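Side-chain contacts in putative SnoaL-like polyketide cyclase (Jannaschia sp., PDB 3KKG), which probably acts as a polyketide cyclase, closing rings on a polyketide chain in the manner of SnoaL, though its true substrate is not established: residues I7-Q10 and N11-V15; R30-W33 and R34-M37; A59-A62 and V63-G67; T131-L134 and A135-A139. All coordinates share one frame; numbering follows the deposited sequence. Where two conformers were deposited one is given.

Contact 1 (I7-Q10 and N11-V15)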
loop_
_atom_site.group_PDB
_atom_site.type_symbol
_atom_site.label_atom_id
_atom_site.label_comp_id
_atom_site.label_asym_id
_atom_site.label_seq_id
_atom_site.Cartn_x
_atom_site.Cartn_y
_atom_site.Cartn_z
ATOM N N ILE A 7 -4.279 18.205 -16.043
ATOM C CA ILE A 7 -4.946 16.912 -15.937
ATOM C C ILE A 7 -4.619 16.300 -14.573
ATOM O O ILE A 7 -5.487 15.697 -13.913
ATOM C CB ILE A 7 -4.515 15.973 -17.091
ATOM C CG1 ILE A 7 -5.141 16.424 -18.394
ATOM C CG2 ILE A 7 -4.975 14.517 -16.836
ATOM C CD1 ILE A 7 -4.459 15.839 -19.600
ATOM N N GLU A 8 -3.352 16.404 -14.157
ATOM C CA GLU A 8 -2.977 15.858 -12.844
ATOM C C GLU A 8 -3.774 16.493 -11.714
ATOM O O GLU A 8 -4.282 15.826 -10.812
ATOM C CB GLU A 8 -1.486 16.042 -12.590
ATOM C CG GLU A 8 -0.626 15.078 -13.423
ATOM C CD GLU A 8 0.874 15.315 -13.241
ATOM O OE1 GLU A 8 1.260 16.476 -13.015
ATOM O OE2 GLU A 8 1.660 14.367 -13.383
ATOM N N THR A 9 -3.845 17.822 -11.715
ATOM C CA THR A 9 -4.585 18.472 -10.649
ATOM C C THR A 9 -6.084 18.108 -10.683
ATOM O O THR A 9 -6.685 17.901 -9.635
ATOM C CB THR A 9 -4.348 19.999 -10.585
ATOM O OG1 THR A 9 -4.949 20.509 -9.390
ATOM C CG2 THR A 9 -4.938 20.666 -11.787
ATOM N N GLN A 10 -6.677 18.013 -11.872
ATOM C CA GLN A 10 -8.078 17.597 -11.946
ATOM C C GLN A 10 -8.265 16.151 -11.487
ATOM O O GLN A 10 -9.229 15.831 -10.788
ATOM C CB GLN A 10 -8.659 17.792 -13.333
ATOM C CG GLN A 10 -10.176 17.516 -13.356
ATOM C CD GLN A 10 -10.966 18.389 -12.376
ATOM O OE1 GLN A 10 -11.002 19.628 -12.537
ATOM N NE2 GLN A 10 -11.587 17.768 -11.362
ATOM N N ASN A 11 -7.281 15.298 -11.806
ATOM C CA ASN A 11 -7.337 13.909 -11.359
ATOM C C ASN A 11 -7.349 13.886 -9.839
ATOM O O ASN A 11 -8.105 13.104 -9.223
ATOM C CB ASN A 11 -6.130 13.173 -11.889
ATOM C CG ASN A 11 -6.299 12.695 -13.341
ATOM O OD1 ASN A 11 -7.378 12.757 -13.917
ATOM N ND2 ASN A 11 -5.188 12.179 -13.906
ATOM N N VAL A 12 -6.470 14.700 -9.217
ATOM C CA VAL A 12 -6.420 14.753 -7.749
ATOM C C VAL A 12 -7.723 15.254 -7.141
ATOM O O VAL A 12 -8.234 14.720 -6.147
ATOM C CB VAL A 12 -5.196 15.571 -7.257
ATOM C CG1 VAL A 12 -5.294 15.824 -5.746
ATOM C CG2 VAL A 12 -3.880 14.786 -7.559
ATOM N N GLU A 13 -8.214 16.339 -7.725
ATOM C CA GLU A 13 -9.466 16.900 -7.213
ATOM C C GLU A 13 -10.596 15.865 -7.254
ATOM O O GLU A 13 -11.383 15.687 -6.286
ATOM C CB GLU A 13 -9.834 18.172 -7.975
ATOM C CG GLU A 13 -8.850 19.349 -7.720
ATOM C CD GLU A 13 -9.221 20.628 -8.482
ATOM O OE1 GLU A 13 -10.423 20.816 -8.758
ATOM O OE2 GLU A 13 -8.334 21.469 -8.714
ATOM N N THR A 14 -10.698 15.176 -8.369
ATOM C CA THR A 14 -11.715 14.137 -8.535
ATOM C C THR A 14 -11.536 13.014 -7.517
ATOM O O THR A 14 -12.515 12.615 -6.857
ATOM C CB THR A 14 -11.703 13.631 -9.977
ATOM O OG1 THR A 14 -12.136 14.701 -10.830
ATOM C CG2 THR A 14 -12.569 12.342 -10.179
ATOM N N VAL A 15 -10.318 12.513 -7.362
ATOM C CA VAL A 15 -10.083 11.439 -6.404
ATOM C C VAL A 15 -10.329 11.849 -4.956
ATOM O O VAL A 15 -10.897 11.099 -4.148
ATOM C CB VAL A 15 -8.645 10.879 -6.555
ATOM C CG1 VAL A 15 -8.261 10.123 -5.333
ATOM C CG2 VAL A 15 -8.556 10.073 -7.850
HETATM O O HOH W 1 -8.792 21.470 -11.732
HETATM O O HOH W 2 -12.410 19.617 -9.594
#

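Contact 2 (R30-W33 and R34-M37)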
loop_
_atom_site.group_PDB
_atom_site.type_symbol
_atom_site.label_atom_id
_atom_site.label_comp_id
_atom_site.label_asym_id
_atom_site.label_seq_id
_atom_site.Cartn_x
_atom_site.Cartn_y
_atom_site.Cartn_z
ATOM N N ARG A 30 -22.567 6.827 -2.453
ATOM C CA ARG A 30 -22.745 5.982 -3.609
ATOM C C ARG A 30 -22.894 6.788 -4.861
ATOM O O ARG A 30 -22.382 6.424 -5.911
ATOM C CB ARG A 30 -23.930 5.043 -3.409
ATOM C CG ARG A 30 -23.688 3.951 -2.360
ATOM C CD ARG A 30 -24.946 3.133 -2.258
ATOM N NE ARG A 30 -24.879 2.008 -1.344
ATOM C CZ ARG A 30 -24.938 2.091 -0.017
ATOM N NH1 ARG A 30 -24.998 3.267 0.593
ATOM N NH2 ARG A 30 -24.939 0.974 0.699
ATOM N N ASP A 31 -23.667 7.869 -4.774
ATOM C CA ASP A 31 -23.879 8.701 -5.936
ATOM C C ASP A 31 -22.597 9.406 -6.343
ATOM O O ASP A 31 -22.372 9.624 -7.532
ATOM C CB ASP A 31 -25.023 9.679 -5.701
ATOM C CG ASP A 31 -26.376 8.986 -5.672
ATOM O OD1 ASP A 31 -26.577 7.940 -6.368
ATOM O OD2 ASP A 31 -27.265 9.508 -4.967
ATOM N N VAL A 32 -21.717 9.690 -5.377
ATOM C CA VAL A 32 -20.407 10.273 -5.701
ATOM C C VAL A 32 -19.565 9.220 -6.461
ATOM O O VAL A 32 -18.900 9.511 -7.446
ATOM C CB VAL A 32 -19.632 10.784 -4.441
ATOM C CG1 VAL A 32 -18.194 11.243 -4.822
ATOM C CG2 VAL A 32 -20.402 11.914 -3.740
ATOM N N TRP A 33 -19.587 7.986 -5.979
ATOM C CA TRP A 33 -18.917 6.915 -6.709
ATOM C C TRP A 33 -19.470 6.782 -8.143
ATOM O O TRP A 33 -18.716 6.661 -9.103
ATOM C CB TRP A 33 -19.036 5.585 -5.968
ATOM C CG TRP A 33 -18.073 5.396 -4.831
ATOM C CD1 TRP A 33 -17.737 6.308 -3.889
ATOM C CD2 TRP A 33 -17.332 4.213 -4.520
ATOM N NE1 TRP A 33 -16.808 5.779 -3.021
ATOM C CE2 TRP A 33 -16.547 4.500 -3.381
ATOM C CE3 TRP A 33 -17.228 2.942 -5.097
ATOM C CZ2 TRP A 33 -15.702 3.562 -2.798
ATOM C CZ3 TRP A 33 -16.386 2.027 -4.530
ATOM C CH2 TRP A 33 -15.665 2.324 -3.383
ATOM N N ARG A 34 -20.793 6.825 -8.287
ATOM C CA ARG A 34 -21.401 6.682 -9.617
ATOM C C ARG A 34 -21.036 7.809 -10.580
ATOM O O ARG A 34 -20.934 7.579 -11.778
ATOM C CB ARG A 34 -22.914 6.537 -9.512
ATOM C CG ARG A 34 -23.327 5.251 -8.833
ATOM C CD ARG A 34 -24.822 5.099 -8.729
ATOM N NE ARG A 34 -25.166 3.871 -8.001
ATOM C CZ ARG A 34 -25.763 3.818 -6.808
ATOM N NH1 ARG A 34 -26.138 4.912 -6.154
ATOM N NH2 ARG A 34 -25.995 2.642 -6.257
ATOM N N GLU A 35 -20.807 9.011 -10.065
ATOM C CA GLU A 35 -20.354 10.116 -10.917
ATOM C C GLU A 35 -18.848 10.161 -11.189
ATOM O O GLU A 35 -18.400 10.786 -12.140
ATOM C CB GLU A 35 -20.845 11.448 -10.390
ATOM C CG GLU A 35 -20.302 11.962 -9.082
ATOM C CD GLU A 35 -21.059 13.238 -8.645
ATOM O OE1 GLU A 35 -21.087 14.198 -9.442
ATOM O OE2 GLU A 35 -21.660 13.263 -7.543
ATOM N N THR A 36 -18.069 9.464 -10.368
ATOM C CA THR A 36 -16.600 9.494 -10.428
ATOM C C THR A 36 -15.979 8.302 -11.175
ATOM O O THR A 36 -14.966 8.413 -11.867
ATOM C CB THR A 36 -16.075 9.512 -8.955
ATOM O OG1 THR A 36 -16.569 10.713 -8.328
ATOM C CG2 THR A 36 -14.553 9.562 -8.890
HETATM N N MSE A 37 -16.530 7.114 -10.904
HETATM C CA MSE A 37 -16.034 5.851 -11.483
HETATM C C MSE A 37 -16.758 5.560 -12.803
HETATM O O MSE A 37 -17.919 5.952 -12.993
HETATM C CB MSE A 37 -16.282 4.664 -10.539
HETATM C CG MSE A 37 -15.279 4.467 -9.408
HETATM SE SE MSE A 37 -15.321 5.853 -7.982
HETATM C CE MSE A 37 -14.392 4.824 -6.586
#

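Contact 3 (A59-A62 and V63-G67)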
loop_
_atom_site.group_PDB
_atom_site.type_symbol
_atom_site.label_atom_id
_atom_site.label_comp_id
_atom_site.label_asym_id
_atom_site.label_seq_id
_atom_site.Cartn_x
_atom_site.Cartn_y
_atom_site.Cartn_z
ATOM N N ALA A 59 -21.158 -2.230 -3.659
ATOM C CA ALA A 59 -21.657 -3.215 -2.705
ATOM C C ALA A 59 -20.562 -3.717 -1.766
ATOM O O ALA A 59 -20.785 -3.868 -0.572
ATOM C CB ALA A 59 -22.300 -4.380 -3.457
ATOM N N PHE A 60 -19.383 -3.961 -2.321
ATOM C CA PHE A 60 -18.245 -4.431 -1.544
ATOM C C PHE A 60 -17.839 -3.347 -0.536
ATOM O O PHE A 60 -17.544 -3.620 0.649
ATOM C CB PHE A 60 -17.088 -4.791 -2.477
ATOM C CG PHE A 60 -15.866 -5.278 -1.767
ATOM C CD1 PHE A 60 -15.749 -6.593 -1.401
ATOM C CD2 PHE A 60 -14.853 -4.408 -1.429
ATOM C CE1 PHE A 60 -14.613 -7.034 -0.729
ATOM C CE2 PHE A 60 -13.704 -4.860 -0.741
ATOM C CZ PHE A 60 -13.590 -6.149 -0.398
ATOM N N ASN A 61 -17.753 -2.087 -0.988
ATOM C CA ASN A 61 -17.397 -1.010 -0.068
ATOM C C ASN A 61 -18.393 -0.884 1.079
ATOM O O ASN A 61 -18.004 -0.705 2.228
ATOM C CB ASN A 61 -17.300 0.319 -0.846
ATOM C CG ASN A 61 -16.553 1.398 -0.117
ATOM O OD1 ASN A 61 -17.065 2.522 0.062
ATOM N ND2 ASN A 61 -15.338 1.143 0.177
ATOM N N ALA A 62 -19.672 -1.012 0.737
ATOM C CA ALA A 62 -20.727 -0.933 1.729
ATOM C C ALA A 62 -20.552 -1.988 2.811
ATOM O O ALA A 62 -20.700 -1.662 3.993
ATOM C CB ALA A 62 -22.133 -1.044 1.062
ATOM N N VAL A 63 -20.174 -3.202 2.416
ATOM C CA VAL A 63 -19.908 -4.283 3.388
ATOM C C VAL A 63 -18.802 -3.900 4.341
ATOM O O VAL A 63 -18.902 -4.060 5.543
ATOM C CB VAL A 63 -19.603 -5.645 2.695
ATOM C CG1 VAL A 63 -19.062 -6.692 3.710
ATOM C CG2 VAL A 63 -20.823 -6.139 1.991
ATOM N N LEU A 64 -17.711 -3.359 3.811
ATOM C CA LEU A 64 -16.643 -2.945 4.685
ATOM C C LEU A 64 -17.110 -1.941 5.735
ATOM O O LEU A 64 -16.754 -2.016 6.904
ATOM C CB LEU A 64 -15.454 -2.366 3.871
ATOM C CG LEU A 64 -14.749 -3.266 2.857
ATOM C CD1 LEU A 64 -13.699 -2.460 2.047
ATOM C CD2 LEU A 64 -14.085 -4.450 3.562
ATOM N N PHE A 65 -17.860 -0.903 5.309
ATOM C CA PHE A 65 -18.326 0.121 6.205
ATOM C C PHE A 65 -19.388 -0.334 7.214
ATOM O O PHE A 65 -19.598 0.330 8.194
ATOM C CB PHE A 65 -18.759 1.378 5.433
ATOM C CG PHE A 65 -17.560 2.202 4.986
ATOM C CD1 PHE A 65 -16.931 1.939 3.816
ATOM C CD2 PHE A 65 -17.076 3.195 5.802
ATOM C CE1 PHE A 65 -15.799 2.629 3.426
ATOM C CE2 PHE A 65 -15.979 3.926 5.440
ATOM C CZ PHE A 65 -15.325 3.642 4.245
ATOM N N GLU A 66 -20.044 -1.467 6.969
ATOM C CA GLU A 66 -20.880 -2.010 8.024
ATOM C C GLU A 66 -20.040 -2.384 9.257
ATOM O O GLU A 66 -20.522 -2.398 10.377
ATOM C CB GLU A 66 -21.678 -3.207 7.519
ATOM C CG GLU A 66 -22.758 -2.747 6.608
ATOM C CD GLU A 66 -23.450 -3.843 5.880
ATOM O OE1 GLU A 66 -23.077 -5.039 6.012
ATOM O OE2 GLU A 66 -24.417 -3.498 5.176
ATOM N N GLY A 67 -18.798 -2.758 9.043
ATOM C CA GLY A 67 -17.952 -3.120 10.149
ATOM C C GLY A 67 -17.534 -1.904 10.951
ATOM O O GLY A 67 -17.391 -2.008 12.166
#

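Contact 4 (T131-L134 and A135-A139)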
loop_
_atom_site.group_PDB
_atom_site.type_symbol
_atom_site.label_atom_id
_atom_site.label_comp_id
_atom_site.label_asym_id
_atom_site.label_seq_id
_atom_site.Cartn_x
_atom_site.Cartn_y
_atom_site.Cartn_z
ATOM N N THR A 131 -4.224 -1.745 3.587
ATOM C CA THR A 131 -3.956 -1.289 4.955
ATOM C C THR A 131 -3.163 -2.339 5.684
ATOM O O THR A 131 -2.711 -3.296 5.096
ATOM C CB THR A 131 -5.247 -0.841 5.642
ATOM O OG1 THR A 131 -4.914 -0.212 6.904
ATOM C CG2 THR A 131 -6.208 -1.997 5.945
ATOM N N ASP A 132 -3.037 -2.208 7.015
ATOM C CA ASP A 132 -2.446 -3.311 7.790
ATOM C C ASP A 132 -3.609 -4.190 8.265
ATOM O O ASP A 132 -4.083 -4.154 9.394
ATOM C CB ASP A 132 -1.683 -2.786 8.993
ATOM C CG ASP A 132 -0.842 -3.881 9.642
ATOM O OD1 ASP A 132 -1.095 -5.092 9.381
ATOM O OD2 ASP A 132 0.051 -3.546 10.458
ATOM N N LEU A 133 -4.118 -4.990 7.325
ATOM C CA LEU A 133 -5.278 -5.791 7.587
ATOM C C LEU A 133 -4.970 -6.893 8.590
ATOM O O LEU A 133 -5.852 -7.227 9.382
ATOM C CB LEU A 133 -5.835 -6.390 6.291
ATOM C CG LEU A 133 -7.185 -7.083 6.366
ATOM C CD1 LEU A 133 -8.298 -6.142 6.766
ATOM C CD2 LEU A 133 -7.514 -7.701 4.983
ATOM N N LEU A 134 -3.756 -7.416 8.634
ATOM C CA LEU A 134 -3.403 -8.404 9.655
ATOM C C LEU A 134 -3.518 -7.780 11.048
ATOM O O LEU A 134 -4.081 -8.369 11.991
ATOM C CB LEU A 134 -1.968 -8.909 9.450
ATOM C CG LEU A 134 -1.492 -9.906 10.485
ATOM C CD1 LEU A 134 -2.371 -11.178 10.463
ATOM C CD2 LEU A 134 0.015 -10.239 10.249
ATOM N N ALA A 135 -3.045 -6.542 11.214
ATOM C CA ALA A 135 -3.142 -5.907 12.495
ATOM C C ALA A 135 -4.613 -5.656 12.854
ATOM O O ALA A 135 -5.000 -5.802 14.038
ATOM C CB ALA A 135 -2.355 -4.591 12.556
ATOM N N VAL A 136 -5.420 -5.256 11.885
ATOM C CA VAL A 136 -6.850 -5.017 12.141
ATOM C C VAL A 136 -7.522 -6.315 12.592
ATOM O O VAL A 136 -8.222 -6.370 13.636
ATOM C CB VAL A 136 -7.561 -4.424 10.930
ATOM C CG1 VAL A 136 -9.100 -4.431 11.112
ATOM C CG2 VAL A 136 -7.076 -2.974 10.625
HETATM N N MSE A 137 -7.318 -7.386 11.841
HETATM C CA MSE A 137 -7.964 -8.655 12.171
HETATM C C MSE A 137 -7.482 -9.151 13.514
HETATM O O MSE A 137 -8.292 -9.705 14.312
HETATM C CB MSE A 137 -7.756 -9.684 11.071
HETATM C CG MSE A 137 -8.325 -9.330 9.755
HETATM SE SE MSE A 137 -10.213 -8.998 9.728
HETATM C CE MSE A 137 -10.764 -10.848 9.884
ATOM N N THR A 138 -6.201 -8.982 13.825
ATOM C CA THR A 138 -5.680 -9.386 15.142
ATOM C C THR A 138 -6.331 -8.589 16.268
ATOM O O THR A 138 -6.739 -9.186 17.296
ATOM C CB THR A 138 -4.141 -9.240 15.181
ATOM O OG1 THR A 138 -3.621 -10.060 14.142
ATOM C CG2 THR A 138 -3.569 -9.651 16.545
ATOM N N ALA A 139 -6.459 -7.270 16.101
ATOM C CA ALA A 139 -7.011 -6.360 17.117
ATOM C C ALA A 139 -8.467 -6.687 17.378
ATOM O O ALA A 139 -8.879 -6.770 18.578
ATOM C CB ALA A 139 -6.844 -4.937 16.719
#

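Contact 1 (I7-Q10 and N11-V15)
I7 and N11 lie side by side on helix 6-16, with the methyl I7 CG2 resting 3.8 Å from N11 ND2. N11 CG stands anti to its own carbonyl carbon (chi1 -82°), which swings the carboxamide back along the helix until N11 CG is 3.2 Å from I7 O. The same oxygen takes the ordinary helical bond from N11 N at 2.8 Å. Here, with N11 buried and pressed against both I7 O and I7 CG2, the packing is close. The outer end of the amide serves the hairpin turn beside the helix: N11 ND2 donates to G82 O and D83 OD1. A short, flat amide suits this buried site because one nitrogen can supply both acceptors. A leucine in its place would probably leave G82 O and D83 OD1 without this amide donor.

The solvent side is looser. Q10, bent at its second torsion (chi2 57°), crosses E13 at about a right angle, and their amide and carboxylate planes are 66° apart. Two waters link these ends: one accepts from Q10 NE2 at 2.7 Å and donates to E13 OE1, while the other donates to Q10 OE1 and weakly to E13 OE2. Long polar chains suit such a wet face. The face turned to the sheet is apolar: V12 packs on V78 and V80 of strand 72-81, and N11 touches V85 of strand 84-94 and L119 of strand 108-120.

Contact 2 (R30-W33 and R34-M37)
W33 and M37 form a Met-aromatic contact across the last turn of helix 29-36, in the SnoaL-like fold of the NTF2 clan. M37, a selenomethionine modelled in two conformers, is bent at chi2 (69°) in the one described, which folds its methyl back over the indole. There M37 CE lies 3.7 Å from the centroid of the six-membered ring, 14° from the ring normal, a CH-pi contact over one face; M37 SE approaches the five-membered ring of W33 only obliquely. A flexible, polarisable chain suits that broad surface, and the indole is further fixed by W33 NE1, which donates to G22 O.

R34 works on the exposed side. Its extended chain runs alongside R30, bringing R34 NH1 to 3.5 Å from R30 CB, and forms a salt bridge in which R34 NH1 is 3.1 Å from D31 OD1. That oxygen lies in the guanidinium plane, yet the nitrogen meets it from above the carboxylate plane. R34 NE has a second acidic partner, E55 on helix 54-67, so the guanidinium is held from two directions.

At the helix end W33 O is gripped twice: M37 N arrives at 2.9 Å almost straight on, whereas T36 N, at 3.1 Å, sits 69° out of the carbonyl plane.

Contact 3 (A59-A62 and V63-G67)
F65 and N61, like L64 and F60, are i to i+4 neighbours, stacked one turn apart along an alpha-helix of the SnoaL-like fold, helix 54-67. The F65 and N61 side chains point the same way, and the phenyl group can be followed outward along the amide. F65 CB begins 3.9 Å from both N61 O and A62 O. F65 CG, anti to its own carbonyl carbon (chi1 -78°), is 4.0 Å from N61 O, and the next atom, F65 CD1, brings the ring edge to 3.3 Å from that oxygen, near the plane of the ring. N61 O thus sees an aromatic C-H as well as the helical bond from F65 N, which reaches it at 3.1 Å in the carbonyl plane. Farther out, F65 CE1 meets the N61 side chain, 3.6 Å from N61 OD1 and equally near N61 ND2, with the amide and ring planes 63° apart. The ring also meets W23 edge-to-face. An aromatic suits this site because its flat body can touch polar and apolar neighbours at once.

On another side of the helix the contact is purely apolar. L64 CD1 comes to 3.7 Å from F60 CE2, approaching the ring obliquely; a branched leucine offers a compact methyl for this. Glycol molecules, probably from the crystallisation liquor, lie near both side chains.

N61 and A62 face helix 29-36, touching W29, while the F60 ring packs edge-to-face with F45 of strand 41-45, F65 leans on L71 just before strand 72-81, and G67 is joined to the loop at G97 by backbone hydrogen bonds.

Contact 4 (T131-L134 and A135-A139)
The first helical bonds of 133-140, V136 N to D132 O at 3.0 Å and M137 N to L133 O at 2.9 Å, close the turn after D132, itself the centre of an inverse gamma turn. The D132 side chain, with CG anti to the backbone N (chi1 -169°), folds forward over this turn, and D132 OD1 accepts from A135 N at 3.0 Å, A135 N standing above the carboxylate plane. A135 CB lies over the same face of the carboxylate, 3.4 Å from D132 OD2.

This is an N-cap, the side chain standing in for an acceptor that a preceding turn would supply; aspartate suits it because its short chain reaches the amide while D132 OD2 accepts from S47 OG of the second subunit. With an alanine here, A135 N would probably lose its capping acceptor and S47 of the second subunit this partner.

One turn on, T138 N and the short beta-hydroxyl of T138, which can fold back to the carbonyl, both donate to L134 O, from opposite faces of its plane, T138 OG1 at 2.8 Å. L134 CD1 lies 4.0 Å from T138 OG1, and leucine suits the apolar packing on L134 of the second subunit.

Overall arrangement
From the N terminus, contact 1 lies on helix 6-16, contact 2 on helix 29-36, contact 3 on helix 54-67 and contact 4 on the closing helix 133-140. Each joins neighbouring residues along one helix or at its end, so none closes a long loop, and they follow in series without nesting or crossing. The first three helices meet in sequence: T14 CG2 is 3.7 Å from T36 CG2, and W33 CZ2 lies 3.3 Å from N61 OD1. Contact 1 is set against the hairpin strands 72-81 and 84-94. Contact 4 stands apart, its centre about 30 Å from that of contact 1; it follows strand 123-131 and meets the second subunit.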